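Local coordinates for gamma-glutamyl phosphate reductase (Saccharomyces cerevisiae, PDB 1VLU), which catalyses the NADPH-dependent reduction of gamma-glutamyl phosphate to glutamate semialdehyde and phosphate, a step in proline biosynthesis, at residues T124-L130 against G429-Y433; I211-P216 against I232-G236; K227-K231 against T363-R367. All coordinates share one frame; numbering follows the deposited sequence.

Contact 1 of 3, residues T124-L130 against G429-Y433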
ATOM      1  N   THR A 124       8.867 -19.263   9.792  1.00 42.77           N
ATOM      2  CA  THR A 124       9.544 -18.076   9.230  1.00 46.06           C
ATOM      3  C   THR A 124       9.689 -18.214   7.708  1.00 44.78           C
ATOM      4  O   THR A 124       9.889 -19.307   7.186  1.00 45.77           O
ATOM      5  CB  THR A 124      10.945 -17.830   9.831  1.00 45.45           C
ATOM      6  OG1 THR A 124      11.775 -18.975   9.598  1.00 52.26           O
ATOM      7  CG2 THR A 124      10.861 -17.577  11.294  1.00 42.97           C
ATOM      8  N   ALA A 125       9.572 -17.091   7.018  1.00 45.65           N
ATOM      9  CA  ALA A 125       9.623 -17.041   5.568  1.00 46.62           C
ATOM     10  C   ALA A 125      10.267 -15.704   5.143  1.00 47.48           C
ATOM     11  O   ALA A 125      10.278 -14.764   5.925  1.00 49.50           O
ATOM     12  CB  ALA A 125       8.205 -17.188   4.990  1.00 42.56           C
ATOM     13  N   PRO A 126      10.809 -15.605   3.915  1.00 48.26           N
ATOM     14  CA  PRO A 126      11.364 -14.276   3.538  1.00 50.51           C
ATOM     15  C   PRO A 126      10.299 -13.167   3.534  1.00 51.74           C
ATOM     16  O   PRO A 126       9.152 -13.438   3.224  1.00 53.89           O
ATOM     17  CB  PRO A 126      11.902 -14.481   2.110  1.00 48.33           C
ATOM     18  CG  PRO A 126      11.793 -15.938   1.804  1.00 45.05           C
ATOM     19  CD  PRO A 126      10.951 -16.618   2.855  1.00 48.13           C
ATOM     20  N   VAL A 127      10.675 -11.934   3.882  1.00 54.99           N
ATOM     21  CA  VAL A 127       9.790 -10.773   3.696  1.00 55.19           C
ATOM     22  C   VAL A 127       9.368 -10.657   2.223  1.00 54.64           C
ATOM     23  O   VAL A 127       8.207 -10.386   1.934  1.00 56.51           O
ATOM     24  CB  VAL A 127      10.455  -9.468   4.187  1.00 58.53           C
ATOM     25  CG1 VAL A 127      10.080  -8.296   3.301  1.00 60.75           C
ATOM     26  CG2 VAL A 127      10.054  -9.186   5.601  1.00 63.30           C
ATOM     27  N   GLY A 128      10.313 -10.877   1.301  1.00 54.90           N
ATOM     28  CA  GLY A 128      10.058 -10.794  -0.140  1.00 50.21           C
ATOM     29  C   GLY A 128      11.180 -10.138  -0.939  1.00 52.68           C
ATOM     30  O   GLY A 128      12.135 -10.814  -1.397  1.00 55.03           O
ATOM     31  N   VAL A 129      11.008  -8.837  -1.189  1.00 49.22           N
ATOM     32  CA  VAL A 129      11.948  -8.017  -1.935  1.00 44.73           C
ATOM     33  C   VAL A 129      12.253  -6.818  -1.067  1.00 46.69           C
ATOM     34  O   VAL A 129      11.335  -6.182  -0.543  1.00 46.92           O
ATOM     35  CB  VAL A 129      11.408  -7.537  -3.315  1.00 44.92           C
ATOM     36  CG1 VAL A 129      12.416  -6.546  -4.007  1.00 42.07           C
ATOM     37  CG2 VAL A 129      11.138  -8.712  -4.232  1.00 39.87           C
ATOM     38  N   LEU A 130      13.546  -6.528  -0.925  1.00 44.93           N
ATOM     39  CA  LEU A 130      14.059  -5.424  -0.123  1.00 46.01           C
ATOM     40  C   LEU A 130      14.617  -4.369  -1.036  1.00 45.42           C
ATOM     41  O   LEU A 130      15.340  -4.698  -1.987  1.00 46.24           O
ATOM     42  CB  LEU A 130      15.216  -5.891   0.770  1.00 45.31           C
ATOM     43  CG  LEU A 130      15.099  -7.203   1.561  1.00 50.89           C
ATOM     44  CD1 LEU A 130      16.415  -7.459   2.246  1.00 47.80           C
ATOM     45  CD2 LEU A 130      13.977  -7.160   2.567  1.00 43.43           C
ATOM     46  N   GLY A 429      14.300  -7.947  11.001  1.00 76.22           N
ATOM     47  CA  GLY A 429      13.112  -7.474  10.314  1.00 71.42           C
ATOM     48  C   GLY A 429      13.057  -7.903   8.866  1.00 67.40           C
ATOM     49  O   GLY A 429      12.292  -7.349   8.085  1.00 67.14           O
ATOM     50  N   LEU A 430      13.853  -8.912   8.525  1.00 63.61           N
ATOM     51  CA  LEU A 430      13.943  -9.414   7.159  1.00 60.48           C
ATOM     52  C   LEU A 430      13.199 -10.743   6.947  1.00 60.01           C
ATOM     53  O   LEU A 430      12.994 -11.159   5.806  1.00 60.52           O
ATOM     54  CB  LEU A 430      15.412  -9.524   6.713  1.00 58.90           C
ATOM     55  CG  LEU A 430      16.398  -8.354   6.881  1.00 58.39           C
ATOM     56  CD1 LEU A 430      17.668  -8.588   6.060  1.00 53.15           C
ATOM     57  CD2 LEU A 430      15.809  -7.021   6.508  1.00 51.28           C
ATOM     58  N   VAL A 431      12.793 -11.403   8.035  1.00 59.73           N
ATOM     59  CA  VAL A 431      11.945 -12.613   7.952  1.00 59.36           C
ATOM     60  C   VAL A 431      10.531 -12.290   8.426  1.00 57.50           C
ATOM     61  O   VAL A 431      10.357 -11.640   9.466  1.00 59.94           O
ATOM     62  CB  VAL A 431      12.503 -13.855   8.782  1.00 60.48           C
ATOM     63  CG1 VAL A 431      14.042 -13.927   8.747  1.00 63.83           C
ATOM     64  CG2 VAL A 431      12.030 -13.821  10.215  1.00 57.28           C
ATOM     65  N   SER A 432       9.529 -12.734   7.676  1.00 53.59           N
ATOM     66  CA  SER A 432       8.153 -12.667   8.134  1.00 53.97           C
ATOM     67  C   SER A 432       7.646 -14.071   8.480  1.00 52.83           C
ATOM     68  O   SER A 432       8.425 -14.968   8.790  1.00 51.98           O
ATOM     69  CB  SER A 432       7.241 -11.944   7.128  1.00 54.22           C
ATOM     70  OG  SER A 432       7.025 -12.699   5.938  1.00 67.23           O
ATOM     71  N   TYR A 433       6.338 -14.239   8.483  1.00 53.94           N
ATOM     72  CA  TYR A 433       5.733 -15.491   8.922  1.00 55.83           C
ATOM     73  C   TYR A 433       4.725 -15.940   7.912  1.00 54.57           C
ATOM     74  O   TYR A 433       4.080 -15.108   7.255  1.00 55.05           O
ATOM     75  CB  TYR A 433       5.019 -15.313  10.249  1.00 58.90           C
ATOM     76  CG  TYR A 433       5.954 -15.098  11.388  1.00 67.31           C
ATOM     77  CD1 TYR A 433       6.920 -16.052  11.701  1.00 70.66           C
ATOM     78  CD2 TYR A 433       5.872 -13.954  12.170  1.00 76.27           C
ATOM     79  CE1 TYR A 433       7.795 -15.876  12.765  1.00 76.88           C
ATOM     80  CE2 TYR A 433       6.745 -13.762  13.256  1.00 86.35           C
ATOM     81  CZ  TYR A 433       7.706 -14.732  13.546  1.00 81.18           C
ATOM     82  OH  TYR A 433       8.571 -14.566  14.612  1.00 80.42           O
TER

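Contact 2 of 3, residues I211-P216 against I232-G236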
ATOM      1  N   ILE A 211       7.718  -4.545  -4.204  1.00 54.61           N
ATOM      2  CA  ILE A 211       8.695  -4.353  -3.129  1.00 51.65           C
ATOM      3  C   ILE A 211       7.994  -4.341  -1.806  1.00 52.98           C
ATOM      4  O   ILE A 211       7.021  -3.602  -1.623  1.00 53.92           O
ATOM      5  CB  ILE A 211       9.563  -3.075  -3.314  1.00 54.08           C
ATOM      6  CG1 ILE A 211      10.285  -3.105  -4.664  1.00 49.68           C
ATOM      7  CG2 ILE A 211      10.571  -2.895  -2.146  1.00 44.56           C
ATOM      8  CD1 ILE A 211      10.989  -1.776  -5.045  1.00 50.78           C
ATOM      9  N   ASP A 212       8.488  -5.174  -0.888  1.00 51.90           N
ATOM     10  CA  ASP A 212       7.871  -5.391   0.410  1.00 51.34           C
ATOM     11  C   ASP A 212       8.456  -4.599   1.572  1.00 51.16           C
ATOM     12  O   ASP A 212       7.778  -4.402   2.577  1.00 53.72           O
ATOM     13  CB  ASP A 212       7.892  -6.897   0.740  1.00 53.21           C
ATOM     14  CG  ASP A 212       7.314  -7.741  -0.386  1.00 59.94           C
ATOM     15  OD1 ASP A 212       6.066  -7.731  -0.535  1.00 71.22           O
ATOM     16  OD2 ASP A 212       8.093  -8.376  -1.148  1.00 60.79           O
ATOM     17  N   LEU A 213       9.708  -4.169   1.473  1.00 49.62           N
ATOM     18  CA  LEU A 213      10.336  -3.463   2.578  1.00 50.43           C
ATOM     19  C   LEU A 213      11.430  -2.566   2.080  1.00 49.46           C
ATOM     20  O   LEU A 213      12.208  -2.971   1.229  1.00 51.20           O
ATOM     21  CB  LEU A 213      10.931  -4.454   3.586  1.00 51.40           C
ATOM     22  CG  LEU A 213      11.377  -3.948   4.963  1.00 56.61           C
ATOM     23  CD1 LEU A 213      10.205  -3.378   5.771  1.00 49.91           C
ATOM     24  CD2 LEU A 213      12.036  -5.076   5.756  1.00 54.39           C
ATOM     25  N   VAL A 214      11.502  -1.359   2.633  1.00 48.20           N
ATOM     26  CA  VAL A 214      12.604  -0.458   2.391  1.00 48.53           C
ATOM     27  C   VAL A 214      13.499  -0.465   3.594  1.00 49.27           C
ATOM     28  O   VAL A 214      13.024  -0.284   4.718  1.00 50.64           O
ATOM     29  CB  VAL A 214      12.167   1.016   2.191  1.00 49.06           C
ATOM     30  CG1 VAL A 214      13.375   1.847   1.788  1.00 47.71           C
ATOM     31  CG2 VAL A 214      11.088   1.126   1.158  1.00 42.52           C
ATOM     32  N   VAL A 215      14.798  -0.648   3.361  1.00 49.27           N
ATOM     33  CA  VAL A 215      15.775  -0.600   4.446  1.00 50.45           C
ATOM     34  C   VAL A 215      16.654   0.644   4.251  1.00 52.75           C
ATOM     35  O   VAL A 215      17.475   0.693   3.334  1.00 53.14           O
ATOM     36  CB  VAL A 215      16.588  -1.911   4.515  1.00 50.22           C
ATOM     37  CG1 VAL A 215      17.515  -1.890   5.678  1.00 45.22           C
ATOM     38  CG2 VAL A 215      15.641  -3.129   4.598  1.00 48.00           C
ATOM     39  N   PRO A 216      16.419   1.701   5.052  1.00 55.42           N
ATOM     40  CA  PRO A 216      17.268   2.887   4.916  1.00 57.62           C
ATOM     41  C   PRO A 216      18.532   2.788   5.760  1.00 58.60           C
ATOM     42  O   PRO A 216      18.468   2.430   6.929  1.00 58.03           O
ATOM     43  CB  PRO A 216      16.363   4.021   5.403  1.00 58.16           C
ATOM     44  CG  PRO A 216      15.480   3.361   6.436  1.00 58.72           C
ATOM     45  CD  PRO A 216      15.362   1.893   6.065  1.00 56.69           C
ATOM     46  N   ILE A 232       5.530   1.625   0.430  1.00 61.11           N
ATOM     47  CA  ILE A 232       6.245   0.435   0.898  1.00 56.44           C
ATOM     48  C   ILE A 232       6.630   0.652   2.353  1.00 56.71           C
ATOM     49  O   ILE A 232       7.176   1.705   2.676  1.00 59.09           O
ATOM     50  CB  ILE A 232       7.546   0.239   0.075  1.00 57.27           C
ATOM     51  CG1 ILE A 232       7.245   0.253  -1.432  1.00 52.35           C
ATOM     52  CG2 ILE A 232       8.274  -1.041   0.468  1.00 50.22           C
ATOM     53  CD1 ILE A 232       8.445   0.566  -2.308  1.00 49.94           C
ATOM     54  N   PRO A 233       6.329  -0.317   3.249  1.00 54.59           N
ATOM     55  CA  PRO A 233       6.827  -0.193   4.635  1.00 52.04           C
ATOM     56  C   PRO A 233       8.345   0.059   4.750  1.00 53.75           C
ATOM     57  O   PRO A 233       9.145  -0.512   3.991  1.00 52.28           O
ATOM     58  CB  PRO A 233       6.472  -1.538   5.291  1.00 51.59           C
ATOM     59  CG  PRO A 233       5.637  -2.300   4.311  1.00 49.27           C
ATOM     60  CD  PRO A 233       5.488  -1.515   3.041  1.00 55.31           C
ATOM     61  N   VAL A 234       8.717   0.906   5.711  1.00 53.29           N
ATOM     62  CA  VAL A 234      10.089   1.240   5.987  1.00 54.53           C
ATOM     63  C   VAL A 234      10.525   0.566   7.275  1.00 57.45           C
ATOM     64  O   VAL A 234       9.898   0.758   8.318  1.00 59.05           O
ATOM     65  CB  VAL A 234      10.282   2.758   6.104  1.00 54.99           C
ATOM     66  CG1 VAL A 234      11.745   3.077   6.328  1.00 51.65           C
ATOM     67  CG2 VAL A 234       9.782   3.473   4.829  1.00 52.14           C
ATOM     68  N   LEU A 235      11.603  -0.215   7.202  1.00 58.04           N
ATOM     69  CA  LEU A 235      12.109  -0.927   8.367  1.00 58.79           C
ATOM     70  C   LEU A 235      12.407   0.022   9.512  1.00 61.04           C
ATOM     71  O   LEU A 235      13.195   0.952   9.371  1.00 63.18           O
ATOM     72  CB  LEU A 235      13.365  -1.731   8.023  1.00 58.57           C
ATOM     73  CG  LEU A 235      13.946  -2.537   9.194  1.00 58.41           C
ATOM     74  CD1 LEU A 235      13.020  -3.694   9.609  1.00 60.11           C
ATOM     75  CD2 LEU A 235      15.296  -3.061   8.847  1.00 62.61           C
ATOM     76  N   GLY A 236      11.767  -0.224  10.646  1.00 64.09           N
ATOM     77  CA  GLY A 236      11.985   0.570  11.857  1.00 65.40           C
ATOM     78  C   GLY A 236      11.206   1.870  11.916  1.00 66.86           C
ATOM     79  O   GLY A 236      11.470   2.673  12.777  1.00 70.55           O
TER

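Contact 3 of 3, residues K227-K231 against T363-R367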
ATOM      1  N   LYS A 227      10.153   8.143   3.665  1.00 61.97           N
ATOM      2  CA  LYS A 227       8.807   8.060   4.218  1.00 65.48           C
ATOM      3  C   LYS A 227       7.768   8.857   3.433  1.00 68.57           C
ATOM      4  O   LYS A 227       6.663   8.379   3.218  1.00 70.45           O
ATOM      5  CB  LYS A 227       8.804   8.463   5.695  1.00 65.80           C
ATOM      6  CG  LYS A 227       8.508   7.315   6.629  1.00 70.02           C
ATOM      7  CD  LYS A 227       7.030   6.962   6.488  1.00 76.11           C
ATOM      8  CE  LYS A 227       6.660   5.667   7.135  1.00 72.03           C
ATOM      9  NZ  LYS A 227       5.336   5.281   6.589  1.00 77.05           N
ATOM     10  N   ASP A 228       8.127  10.052   2.969  1.00 70.05           N
ATOM     11  CA  ASP A 228       7.182  10.891   2.231  1.00 71.76           C
ATOM     12  C   ASP A 228       6.998  10.529   0.754  1.00 72.39           C
ATOM     13  O   ASP A 228       6.095  11.049   0.088  1.00 73.36           O
ATOM     14  CB  ASP A 228       7.535  12.376   2.381  1.00 72.68           C
ATOM     15  CG  ASP A 228       6.905  13.009   3.615  1.00 74.87           C
ATOM     16  OD1 ASP A 228       6.219  12.301   4.389  1.00 73.53           O
ATOM     17  OD2 ASP A 228       7.094  14.225   3.807  1.00 79.55           O
ATOM     18  N   THR A 229       7.823   9.624   0.246  1.00 70.85           N
ATOM     19  CA  THR A 229       7.774   9.288  -1.172  1.00 70.16           C
ATOM     20  C   THR A 229       7.424   7.832  -1.430  1.00 66.84           C
ATOM     21  O   THR A 229       7.668   7.316  -2.532  1.00 67.09           O
ATOM     22  CB  THR A 229       9.112   9.599  -1.869  1.00 70.49           C
ATOM     23  OG1 THR A 229       9.732  10.721  -1.241  1.00 74.25           O
ATOM     24  CG2 THR A 229       8.886   9.919  -3.351  1.00 79.54           C
ATOM     25  N   THR A 230       6.870   7.159  -0.431  1.00 63.55           N
ATOM     26  CA  THR A 230       6.636   5.727  -0.582  1.00 61.98           C
ATOM     27  C   THR A 230       5.465   5.209   0.212  1.00 62.49           C
ATOM     28  O   THR A 230       5.161   5.728   1.278  1.00 64.71           O
ATOM     29  CB  THR A 230       7.908   4.871  -0.250  1.00 60.53           C
ATOM     30  OG1 THR A 230       7.795   3.607  -0.906  1.00 55.03           O
ATOM     31  CG2 THR A 230       8.067   4.639   1.250  1.00 51.47           C
ATOM     32  N   LYS A 231       4.833   4.161  -0.319  1.00 63.72           N
ATOM     33  CA  LYS A 231       3.820   3.385   0.417  1.00 64.84           C
ATOM     34  C   LYS A 231       4.339   2.018   0.895  1.00 63.32           C
ATOM     35  O   LYS A 231       3.658   1.337   1.649  1.00 63.84           O
ATOM     36  CB  LYS A 231       2.578   3.182  -0.451  1.00 68.03           C
ATOM     37  CG  LYS A 231       1.849   4.468  -0.796  1.00 71.64           C
ATOM     38  CD  LYS A 231       1.037   4.967   0.391  1.00 75.61           C
ATOM     39  CE  LYS A 231      -0.098   4.024   0.720  1.00 70.96           C
ATOM     40  NZ  LYS A 231      -0.914   4.607   1.816  1.00 85.00           N
ATOM     41  N   THR A 363       1.229  17.016   2.978  1.00 59.84           N
ATOM     42  CA  THR A 363       2.248  16.469   2.066  1.00 61.25           C
ATOM     43  C   THR A 363       2.909  15.205   2.632  1.00 64.46           C
ATOM     44  O   THR A 363       3.692  14.546   1.938  1.00 66.41           O
ATOM     45  CB  THR A 363       3.358  17.481   1.746  1.00 59.45           C
ATOM     46  OG1 THR A 363       4.083  17.780   2.938  1.00 63.28           O
ATOM     47  CG2 THR A 363       2.797  18.772   1.148  1.00 61.19           C
ATOM     48  N   HIS A 364       2.600  14.870   3.885  1.00 65.98           N
ATOM     49  CA  HIS A 364       3.155  13.675   4.507  1.00 68.29           C
ATOM     50  C   HIS A 364       2.348  12.425   4.207  1.00 73.44           C
ATOM     51  O   HIS A 364       1.114  12.422   4.282  1.00 73.93           O
ATOM     52  CB  HIS A 364       3.353  13.857   6.011  1.00 66.15           C
ATOM     53  CG  HIS A 364       4.248  14.999   6.351  1.00 65.46           C
ATOM     54  ND1 HIS A 364       5.544  15.088   5.889  1.00 67.08           N
ATOM     55  CD2 HIS A 364       4.029  16.123   7.073  1.00 64.34           C
ATOM     56  CE1 HIS A 364       6.088  16.212   6.318  1.00 66.90           C
ATOM     57  NE2 HIS A 364       5.186  16.859   7.035  1.00 67.87           N
ATOM     58  N   SER A 365       3.082  11.372   3.852  1.00 78.24           N
ATOM     59  CA  SER A 365       2.552  10.035   3.670  1.00 81.80           C
ATOM     60  C   SER A 365       1.890   9.604   4.969  1.00 84.05           C
ATOM     61  O   SER A 365       2.455   9.796   6.059  1.00 84.08           O
ATOM     62  CB  SER A 365       3.689   9.079   3.326  1.00 81.58           C
ATOM     63  OG  SER A 365       3.387   8.326   2.167  1.00 88.61           O
ATOM     64  N   SER A 366       0.705   9.006   4.838  1.00 85.95           N
ATOM     65  CA  SER A 366      -0.217   8.816   5.965  1.00 86.89           C
ATOM     66  C   SER A 366       0.258   7.851   7.061  1.00 85.31           C
ATOM     67  O   SER A 366       1.313   7.209   6.946  1.00 84.72           O
ATOM     68  CB  SER A 366      -1.625   8.447   5.464  1.00 88.55           C
ATOM     69  OG  SER A 366      -1.702   7.085   5.063  1.00 91.81           O
ATOM     70  N   ARG A 367      -0.572   7.755   8.101  1.00 84.40           N
ATOM     71  CA  ARG A 367      -0.235   7.182   9.411  1.00 82.22           C
ATOM     72  C   ARG A 367       0.602   8.185  10.207  1.00 79.14           C
ATOM     73  O   ARG A 367       1.735   7.898  10.603  1.00 80.86           O
ATOM     74  CB  ARG A 367       0.457   5.813   9.307  1.00 83.11           C
TER
HETATM   75  O   HOH W   1       5.290  11.018   6.593  1.00 41.76           O

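Contact 1 of 3, residues T124-L130 against G429-Y433
Thr124 and Tyr433 face each other as a non-hydrogen-bonded antiparallel pair, where the C-terminal strand 431-439 joins the long strand 118-134 of the mixed sheet in this aldehyde dehydrogenase-like fold. The pairing of strands 108-115, 118-134 and 431-439 is consistent with the protruding oligomerization β-arm of this superfamily. The side chain of Thr124 can be followed outward. Its CB lies 4.0 Å from Ser432 O. With chi1 at 59°, OG1 sits between the backbone N and the carbonyl carbon and bonds outside the pair, to Pro104 O and Lys107 N, while CG2 remains for the apolar contacts. That methyl approaches the Tyr433 ring obliquely at CE1 (3.8 Å) and meets Val431 CG2 at 4.1 Å, so a β-branched residue serves both a polar and an apolar partner. The next pair turns its small side chains, Ala125 and Ser432, to the other side of the sheet and is hydrogen-bonded both ways: Ala125 N gives to Ser432 O (3.0 Å), and Ser432 N gives to Ala125 O (2.8 Å), nearly in line with the carbonyl. Pro126 follows opposite Val431, again non-hydrogen-bonded, a position that asks for no N-H across the pair and so accepts proline. Beyond it Leu130 CD1 and Leu430 CD1 meet with their side chains at about a right angle, beside helix 139-151. Leu430 O has two donors: Asn153 ND2 and Val127 N, the latter 3.1 Å away and tilted 33° from the carbonyl plane, with Val127 CG2 packed 3.5 Å from that same Leu430 O.

Contact 2 of 3, residues I211-P216 against I232-G236
Ile232, Leu235 and Val214 give up the most surface here; Val214 is held through its backbone, with Ile232 packed on its CG2. That backbone is gripped at both ends: Val214 N gives a nearly straight bond to Pro233 O (2.8 Å, 166° at the hydrogen), and Val214 O receives Leu235 N at 2.9 Å, almost linear. One residue bonded to both neighbours of its partner Val234 is the pattern of a parallel bridge, here a single one. Proline is tolerated at Pro233 because the bridge uses its carbonyl and asks for no N-H, while its ring lies against Asp212 O. Ile232 fills the near end with both branches. Its CG2 meets Val214 CG2 at 3.6 Å, the two side chains crossing at about a right angle, and also lies against Ile211 O at 3.5 Å. The longer branch ends with Ile232 CD1 3.9 Å from Ile211 CB. At the far end Leu235 CG stands anti to its own N (chi1 -179°), which lays the side chain beside Val215, pointing the same way, with Leu235 CD2 4.0 Å from Val215 CG1. Leu235 CD1 also lies 4.2 Å from Leu213 CD2. Strand 213-217 is thus flanked by strand 118-134 through backbone bonds such as Leu213 with Leu131, and by the extended 232-236 segment, while the intervening helix 220-228 places Ile226 against Val214, Pro216 and Val234.

Contact 3 of 3, residues K227-K231 against T363-R367
The carboxylate of Asp228 comes to the edge of the His364 ring, the two planes turned 37° against each other. His364 ND1 gives its hydrogen to Asp228 OD2 at 2.7 Å, using the syn lone pair of that oxygen, which stands 17° out of the ring plane. Asp228 OD1 also takes a weak bond from His364 ND1, at 3.2 Å. With CG anti to its carbonyl carbon (chi1 -58°), the ring of His364 presents ND1 to the acid, and Thr363 OG1, itself bonded to His360 O, lies over the centre of one face. Asp228 OD1 does more: it takes a weak bond from Ser365 N (3.3 Å) and a firmer one from a water at 2.7 Å, which also donates to Ser365 O. A short acidic side chain thus collects two donors of the 363-367 loop and ties them to the region of helix 220-228. With an asparagine in place of Asp228, one carboxylate oxygen becomes an amide nitrogen, which would probably leave either His364 ND1 or Ser365 N and the water without a proper acceptor. Ser365 is small enough to point into the turn, where its CB comes 3.1 Å from Lys227 O and its OG gives a weak bond, 3.3 Å, to Thr230 O. Ile241 packs against both Asp228 and His364, and Lys231 against Asp208 of its own chain and Asp208 of the second subunit. The arrangement is a His-carboxylate hydrogen bond, joining the region of helix 220-228 to the loop before strand 369-373 of the parallel sheet.

How the contacts relate
The three contacts form a row through the molecule: the centres of contacts 1 and 2 lie about 11 Å apart, those of 2 and 3 about 12 Å, and those of 1 and 3 about 22 Å. Contacts 1 and 2 share the mixed sheet, where strands 118-134 and 213-217 are neighbours and Asp212 OD2 bonds to Val129 N. Contact 3 takes over as strand 213-217 leads into helix 220-228, and reaches the loop before strand 369-373 of the separate parallel sheet. Along the chain contact 1 spans both others, while contacts 2 and 3 alternate. It is contact 3 that ties these two regions together, which probably correspond to the cofactor-binding and catalytic domains of aldehyde dehydrogenases.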